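Local atomic coordinates of endo-1,4-beta-xylanase D (Paenibacillus polymyxa, PDB entry 1W0N), a protein that probably binds xylan in a calcium-dependent manner through this family 36 carbohydrate-binding module, which is part of a xylan-degrading enzyme, xylanase 43A. Residues 33-42 and 115-125. Residues are numbered along the deposited sequence; the frame is centred on the assembly and turned at random.
Sequences PFDGVALYAN and SDDGTWDAYVD. With CA (calcium ion), chain B; MG (magnesium ion), chain C.
Phe34 lies flat against Asp125 at the tightly packed end of this contact: Asp125 CB sits over the ring centre, 3.5 Å from the centroid, a CH-pi contact with ring and carboxylate planes only 14° apart. Pro33 CG covers the opposite face, off toward the rim. With CG between the backbone N and the carbonyl carbon (chi1 38°), the Phe34 ring folds back along strand 122-125, its CZ 3.6 Å from Tyr123 CB. An alanine in place of Phe34 would probably leave the Asp125 side chain without the flat surface beneath it and its carboxylate less firmly set for calcium. Asp125 OD1 binds calcium at 2.3 Å, while Asp125 OD2 forms a salt bridge with Arg62. Asp35 O and Asp125 O join the same ion, and Glu16, Glu18 and a water complete the site. Between the ends, strands 36-39 and 122-125 pair antiparallel inside the larger sheet of a beta-sandwich, as in family 6 carbohydrate-binding modules. Val37 and Val124 exchange two backbone hydrogen bonds, as do Leu39 and Ala122. In one of two modelled Val124 conformers, Leu39 CD1 meets Val124 CG2 on the inner face, where Leu111 and Leu113 of the second sheet close over them; on the other face Ala38 CB reaches the edge of the Tyr123 ring, whose CD2 is 3.3 Å from Pro33 CD. Past Leu39 the strand pairing ends, 117-120 bows away from 33-42, and metal-bound waters fill in. Magnesium bridges the segments there, held by Tyr40 O at 2.1 Å, Asp121 OD1 at 2.0 Å and four waters, one of which donates to Asp121 OD2. Farther out, and less certain because Asn42 has two modelled conformers, Asn42 N donates to Asp116 OD2.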
ATOM      1  N   PRO A  33       9.260  10.176  -5.356  1.00  5.24           N
ATOM      2  CA  PRO A  33      10.249  10.588  -4.366  1.00  5.33           C
ATOM      3  C   PRO A  33      11.021   9.427  -3.699  1.00  5.33           C
ATOM      4  O   PRO A  33      11.714   9.640  -2.714  1.00  6.37           O
ATOM      5  CB  PRO A  33       9.409  11.334  -3.328  1.00  5.88           C
ATOM      6  CG  PRO A  33       8.079  10.602  -3.352  1.00  5.99           C
ATOM      7  CD  PRO A  33       7.887  10.238  -4.817  1.00  5.53           C
ATOM      8  N   PHE A  34      10.893   8.227  -4.276  1.00  5.36           N
ATOM      9  CA  PHE A  34      11.668   7.055  -3.892  1.00  5.45           C
ATOM     10  C   PHE A  34      11.434   6.044  -5.013  1.00  5.37           C
ATOM     11  O   PHE A  34      10.570   6.224  -5.867  1.00  5.63           O
ATOM     12  CB  PHE A  34      11.260   6.494  -2.509  1.00  5.48           C
ATOM     13  CG  PHE A  34       9.776   6.552  -2.247  1.00  5.11           C
ATOM     14  CD1 PHE A  34       8.881   5.866  -3.071  1.00  5.23           C
ATOM     15  CD2 PHE A  34       9.270   7.314  -1.214  1.00  5.73           C
ATOM     16  CE1 PHE A  34       7.510   5.950  -2.857  1.00  5.27           C
ATOM     17  CE2 PHE A  34       7.894   7.383  -0.981  1.00  5.90           C
ATOM     18  CZ  PHE A  34       7.021   6.719  -1.816  1.00  5.59           C
ATOM     19  N   ASP A  35      12.217   4.954  -4.990  1.00  5.84           N
ATOM     20  CA  ASP A  35      11.925   3.827  -5.861  1.00  5.93           C
ATOM     21  C   ASP A  35      10.675   3.126  -5.327  1.00  5.20           C
ATOM     22  O   ASP A  35      10.618   2.737  -4.156  1.00  5.85           O
ATOM     23  CB  ASP A  35      13.112   2.889  -5.940  1.00  7.11           C
ATOM     24  CG  ASP A  35      14.310   3.593  -6.559  1.00 10.14           C
ATOM     25  OD1 ASP A  35      14.172   4.069  -7.704  1.00 12.27           O
ATOM     26  OD2 ASP A  35      15.344   3.793  -5.919  1.00 13.84           O
ATOM     27  N   GLY A  36       9.661   3.019  -6.162  1.00  4.98           N
ATOM     28  CA  GLY A  36       8.378   2.514  -5.707  1.00  4.88           C
ATOM     29  C   GLY A  36       7.412   2.463  -6.852  1.00  4.46           C
ATOM     30  O   GLY A  36       7.812   2.291  -8.015  1.00  4.91           O
ATOM     31  N   VAL A  37       6.120   2.610  -6.539  1.00  4.34           N
ATOM     32  CA  VAL A  37       5.063   2.598  -7.526  1.00  4.24           C
ATOM     33  C   VAL A  37       4.109   3.744  -7.212  1.00  4.11           C
ATOM     34  O   VAL A  37       3.823   4.015  -6.034  1.00  5.00           O
ATOM     35  CB  VAL A  37       4.314   1.242  -7.556  1.00  4.73           C
ATOM     36  CG1 VAL A  37       3.172   1.248  -8.566  1.00  5.35           C
ATOM     37  CG2 VAL A  37       5.288   0.118  -7.870  1.00  5.54           C
ATOM     38  N   ALA A  38       3.583   4.383  -8.265  1.00  4.05           N
ATOM     39  CA  ALA A  38       2.541   5.389  -8.122  1.00  4.10           C
ATOM     40  C   ALA A  38       1.184   4.800  -8.490  1.00  4.18           C
ATOM     41  O   ALA A  38       1.047   4.035  -9.462  1.00  4.99           O
ATOM     42  CB  ALA A  38       2.819   6.577  -9.026  1.00  4.89           C
ATOM     43  N   LEU A  39       0.180   5.224  -7.720  1.00  4.29           N
ATOM     44  CA  LEU A  39      -1.228   4.876  -7.901  1.00  4.30           C
ATOM     45  C   LEU A  39      -1.998   6.177  -8.129  1.00  4.50           C
ATOM     46  O   LEU A  39      -1.891   7.112  -7.313  1.00  5.16           O
ATOM     47  CB  LEU A  39      -1.762   4.181  -6.651  1.00  5.03           C
ATOM     48  CG  LEU A  39      -0.983   2.955  -6.176  1.00  5.38           C
ATOM     49  CD1 LEU A  39      -1.513   2.499  -4.831  1.00  7.08           C
ATOM     50  CD2 LEU A  39      -1.027   1.828  -7.190  1.00  7.45           C
ATOM     51  N   TYR A  40      -2.746   6.244  -9.222  1.00  4.70           N
ATOM     52  CA  TYR A  40      -3.342   7.500  -9.674  1.00  5.03           C
ATOM     53  C   TYR A  40      -4.857   7.505  -9.744  1.00  5.48           C
ATOM     54  O   TYR A  40      -5.493   8.575  -9.683  1.00  6.34           O
ATOM     55  CB  TYR A  40      -2.853   7.869 -11.082  1.00  5.39           C
ATOM     56  CG  TYR A  40      -1.349   7.899 -11.263  1.00  5.11           C
ATOM     57  CD1 TYR A  40      -0.621   9.071 -11.095  1.00  5.39           C
ATOM     58  CD2 TYR A  40      -0.658   6.764 -11.669  1.00  5.52           C
ATOM     59  CE1 TYR A  40       0.745   9.106 -11.341  1.00  5.81           C
ATOM     60  CE2 TYR A  40       0.707   6.790 -11.925  1.00  5.29           C
ATOM     61  CZ  TYR A  40       1.400   7.968 -11.762  1.00  4.87           C
ATOM     62  OH  TYR A  40       2.755   8.014 -12.033  1.00  5.67           O
ATOM     63  N   ALA A  41      -5.470   6.342  -9.970  1.00  6.23           N
ATOM     64  CA  ALA A  41      -6.896   6.271 -10.225  1.00  7.29           C
ATOM     65  C   ALA A  41      -7.443   4.981  -9.690  1.00  8.34           C
ATOM     66  O   ALA A  41      -6.696   4.071  -9.308  1.00  9.55           O
ATOM     67  CB  ALA A  41      -7.157   6.376 -11.706  1.00  8.70           C
ATOM     68  N   ASN A  42      -8.741   4.856  -9.552  0.50 11.82           N
ATOM     69  CA  ASN A  42      -9.302   3.735  -8.858  0.50 12.29           C
ATOM     70  C   ASN A  42      -8.880   2.230  -9.095  0.50 13.73           C
ATOM     71  O   ASN A  42      -8.764   1.528  -8.097  0.50 16.16           O
ATOM     72  CB  ASN A  42     -10.832   3.901  -8.938  0.50 14.22           C
ATOM     73  CG  ASN A  42     -11.358   4.778  -7.828  0.50 20.61           C
ATOM     74  OD1 ASN A  42     -12.576   5.056  -7.788  0.50 27.58           O
ATOM     75  ND2 ASN A  42     -10.522   5.180  -6.898  0.50 20.94           N
ATOM     76  N   SER A 115     -10.138   6.077  -2.851  1.00 16.40           N
ATOM     77  CA  SER A 115     -11.008   6.810  -3.845  1.00 23.06           C
ATOM     78  C   SER A 115     -10.264   7.035  -5.294  1.00 22.23           C
ATOM     79  O   SER A 115      -9.128   6.747  -5.485  1.00 29.67           O
ATOM     80  CB  SER A 115     -11.414   8.263  -3.434  1.00 25.74           C
ATOM     81  OG  SER A 115     -10.336   9.138  -3.677  1.00 28.32           O
ATOM     82  N   ASP A 116     -11.021   7.540  -6.260  1.00 29.99           N
ATOM     83  CA  ASP A 116     -10.539   8.064  -7.535  1.00 29.69           C
ATOM     84  C   ASP A 116     -10.394   9.618  -7.409  1.00 24.61           C
ATOM     85  O   ASP A 116      -9.260  10.185  -7.488  1.00 31.54           O
ATOM     86  CB  ASP A 116     -11.696   7.708  -8.433  1.00 29.83           C
ATOM     87  CG  ASP A 116     -11.321   7.582  -9.861  1.00 26.98           C
ATOM     88  OD1 ASP A 116     -12.157   7.904 -10.745  1.00 31.31           O
ATOM     89  OD2 ASP A 116     -10.288   7.124 -10.228  1.00 23.52           O
ATOM     90  N   ASP A 117     -11.463  10.242  -6.882  1.00 24.89           N
ATOM     91  CA  ASP A 117     -11.667  11.686  -6.888  1.00 21.90           C
ATOM     92  C   ASP A 117     -11.546  12.321  -5.539  1.00 19.82           C
ATOM     93  O   ASP A 117     -11.571  13.542  -5.465  1.00 25.91           O
ATOM     94  CB  ASP A 117     -13.031  11.929  -7.437  1.00 24.11           C
ATOM     95  CG  ASP A 117     -13.137  11.500  -8.865  1.00 28.93           C
ATOM     96  OD1 ASP A 117     -14.268  11.673  -9.449  1.00 35.05           O
ATOM     97  OD2 ASP A 117     -12.172  11.025  -9.512  1.00 31.26           O
ATOM     98  N   GLY A 118     -11.432  11.568  -4.494  1.00 14.55           N
ATOM     99  CA  GLY A 118     -11.467  12.061  -3.169  1.00 17.67           C
ATOM    100  C   GLY A 118     -10.100  12.424  -2.870  1.00 19.25           C
ATOM    101  O   GLY A 118      -9.974  13.376  -2.060  1.00 25.21           O
ATOM    102  N   THR A 119      -9.004  11.756  -3.472  1.00 17.12           N
ATOM    103  CA  THR A 119      -7.770  12.101  -3.035  1.00 15.52           C
ATOM    104  C   THR A 119      -6.726  12.307  -4.101  1.00 11.41           C
ATOM    105  O   THR A 119      -6.998  12.055  -5.273  1.00 12.58           O
ATOM    106  CB  THR A 119      -7.241  11.060  -2.118  1.00 13.39           C
ATOM    107  OG1 THR A 119      -6.712   9.948  -2.832  1.00 15.18           O
ATOM    108  CG2 THR A 119      -8.237  10.525  -1.129  1.00 16.14           C
ATOM    109  N   TRP A 120      -5.569  12.793  -3.714  1.00  8.84           N
ATOM    110  CA  TRP A 120      -4.435  12.933  -4.590  1.00  7.01           C
ATOM    111  C   TRP A 120      -3.868  11.544  -4.886  1.00  5.98           C
ATOM    112  O   TRP A 120      -4.434  10.516  -4.549  1.00  8.77           O
ATOM    113  CB  TRP A 120      -3.433  13.886  -3.946  1.00  7.15           C
ATOM    114  CG  TRP A 120      -3.960  15.281  -3.851  1.00  7.89           C
ATOM    115  CD1 TRP A 120      -4.315  15.942  -2.731  1.00  9.76           C
ATOM    116  CD2 TRP A 120      -4.214  16.160  -4.951  1.00  8.99           C
ATOM    117  NE1 TRP A 120      -4.762  17.189  -3.047  1.00 10.84           N
ATOM    118  CE2 TRP A 120      -4.723  17.345  -4.410  1.00 10.23           C
ATOM    119  CE3 TRP A 120      -4.059  16.057  -6.341  1.00 10.55           C
ATOM    120  CZ2 TRP A 120      -5.077  18.453  -5.217  1.00 12.31           C
ATOM    121  CZ3 TRP A 120      -4.417  17.131  -7.122  1.00 12.57           C
ATOM    122  CH2 TRP A 120      -4.918  18.314  -6.556  1.00 13.28           C
ATOM    123  N   ASP A 121      -2.748  11.530  -5.579  1.00  5.10           N
ATOM    124  CA  ASP A 121      -2.132  10.283  -5.984  1.00  4.43           C
ATOM    125  C   ASP A 121      -1.150   9.834  -4.926  1.00  4.37           C
ATOM    126  O   ASP A 121      -0.579  10.650  -4.199  1.00  5.27           O
ATOM    127  CB  ASP A 121      -1.488  10.476  -7.342  1.00  4.65           C
ATOM    128  CG  ASP A 121      -2.515  10.896  -8.370  1.00  5.01           C
ATOM    129  OD1 ASP A 121      -3.658  10.383  -8.251  1.00  5.50           O
ATOM    130  OD2 ASP A 121      -2.209  11.708  -9.276  1.00  5.78           O
ATOM    131  N   ALA A 122      -1.001   8.510  -4.814  1.00  4.37           N
ATOM    132  CA  ALA A 122      -0.139   7.935  -3.793  1.00  4.47           C
ATOM    133  C   ALA A 122       1.119   7.356  -4.406  1.00  4.24           C
ATOM    134  O   ALA A 122       1.071   6.618  -5.395  1.00  5.80           O
ATOM    135  CB  ALA A 122      -0.849   6.845  -3.023  1.00  5.48           C
ATOM    136  N   TYR A 123       2.233   7.658  -3.775  1.00  4.27           N
ATOM    137  CA  TYR A 123       3.500   7.022  -4.058  1.00  4.27           C
ATOM    138  C   TYR A 123       3.745   6.015  -2.946  1.00  4.22           C
ATOM    139  O   TYR A 123       3.653   6.372  -1.758  1.00  4.75           O
ATOM    140  CB  TYR A 123       4.593   8.078  -4.084  1.00  4.68           C
ATOM    141  CG  TYR A 123       4.349   9.227  -5.042  1.00  4.81           C
ATOM    142  CD1 TYR A 123       3.914   9.015  -6.340  1.00  5.97           C
ATOM    143  CD2 TYR A 123       4.618  10.532  -4.655  1.00  4.84           C
ATOM    144  CE1 TYR A 123       3.733  10.073  -7.228  1.00  6.31           C
ATOM    145  CE2 TYR A 123       4.469  11.592  -5.535  1.00  5.18           C
ATOM    146  CZ  TYR A 123       4.028  11.356  -6.823  1.00  5.40           C
ATOM    147  OH  TYR A 123       3.884  12.395  -7.709  1.00  6.59           O
ATOM    148  N   VAL A 124       4.118   4.792  -3.340  0.50  4.28           N
ATOM    149  CA  VAL A 124       4.267   3.695  -2.380  0.50  4.43           C
ATOM    150  C   VAL A 124       5.686   3.185  -2.501  0.50  4.15           C
ATOM    151  O   VAL A 124       6.136   2.853  -3.617  0.50  4.17           O
ATOM    152  CB  VAL A 124       3.251   2.572  -2.737  0.50  5.00           C
ATOM    153  CG1 VAL A 124       3.341   1.466  -1.742  0.50  6.09           C
ATOM    154  CG2 VAL A 124       1.814   3.109  -2.720  0.50  6.06           C
ATOM    155  N   ASP A 125       6.385   3.122  -1.375  1.00  4.52           N
ATOM    156  CA  ASP A 125       7.792   2.699  -1.376  1.00  4.50           C
ATOM    157  C   ASP A 125       7.916   1.198  -1.073  1.00  4.69           C
ATOM    158  O   ASP A 125       8.519   0.443  -1.845  1.00  5.46           O
ATOM    159  CB  ASP A 125       8.542   3.559  -0.354  1.00  4.98           C
ATOM    160  CG  ASP A 125      10.037   3.323  -0.303  1.00  5.73           C
ATOM    161  OD1 ASP A 125      10.531   2.453  -1.046  1.00  6.86           O
ATOM    162  OD2 ASP A 125      10.721   4.001   0.500  1.00  6.83           O
TER
HETATM  163 CA    CA B1132      10.852   0.922  -2.709  1.00  6.09          CA
HETATM  164 MG    MG C1133      -5.471  10.568  -9.133  1.00  6.20          MG
HETATM  165  O   HOH W   1     -14.176   6.377  -6.082  1.00 42.80           O
HETATM  166  O   HOH W   2      -7.252  10.759 -10.138  1.00  9.32           O
HETATM  167  O   HOH W   3      -6.367  10.102  -7.339  1.00  8.32           O
HETATM  168  O   HOH W   4      -4.401  11.234 -10.789  1.00  6.66           O
HETATM  169  O   HOH W   5      13.139   1.586  -2.296  1.00  9.66           O
HETATM  170  O   HOH W   6      -5.668  12.571  -8.507  1.00  8.53           O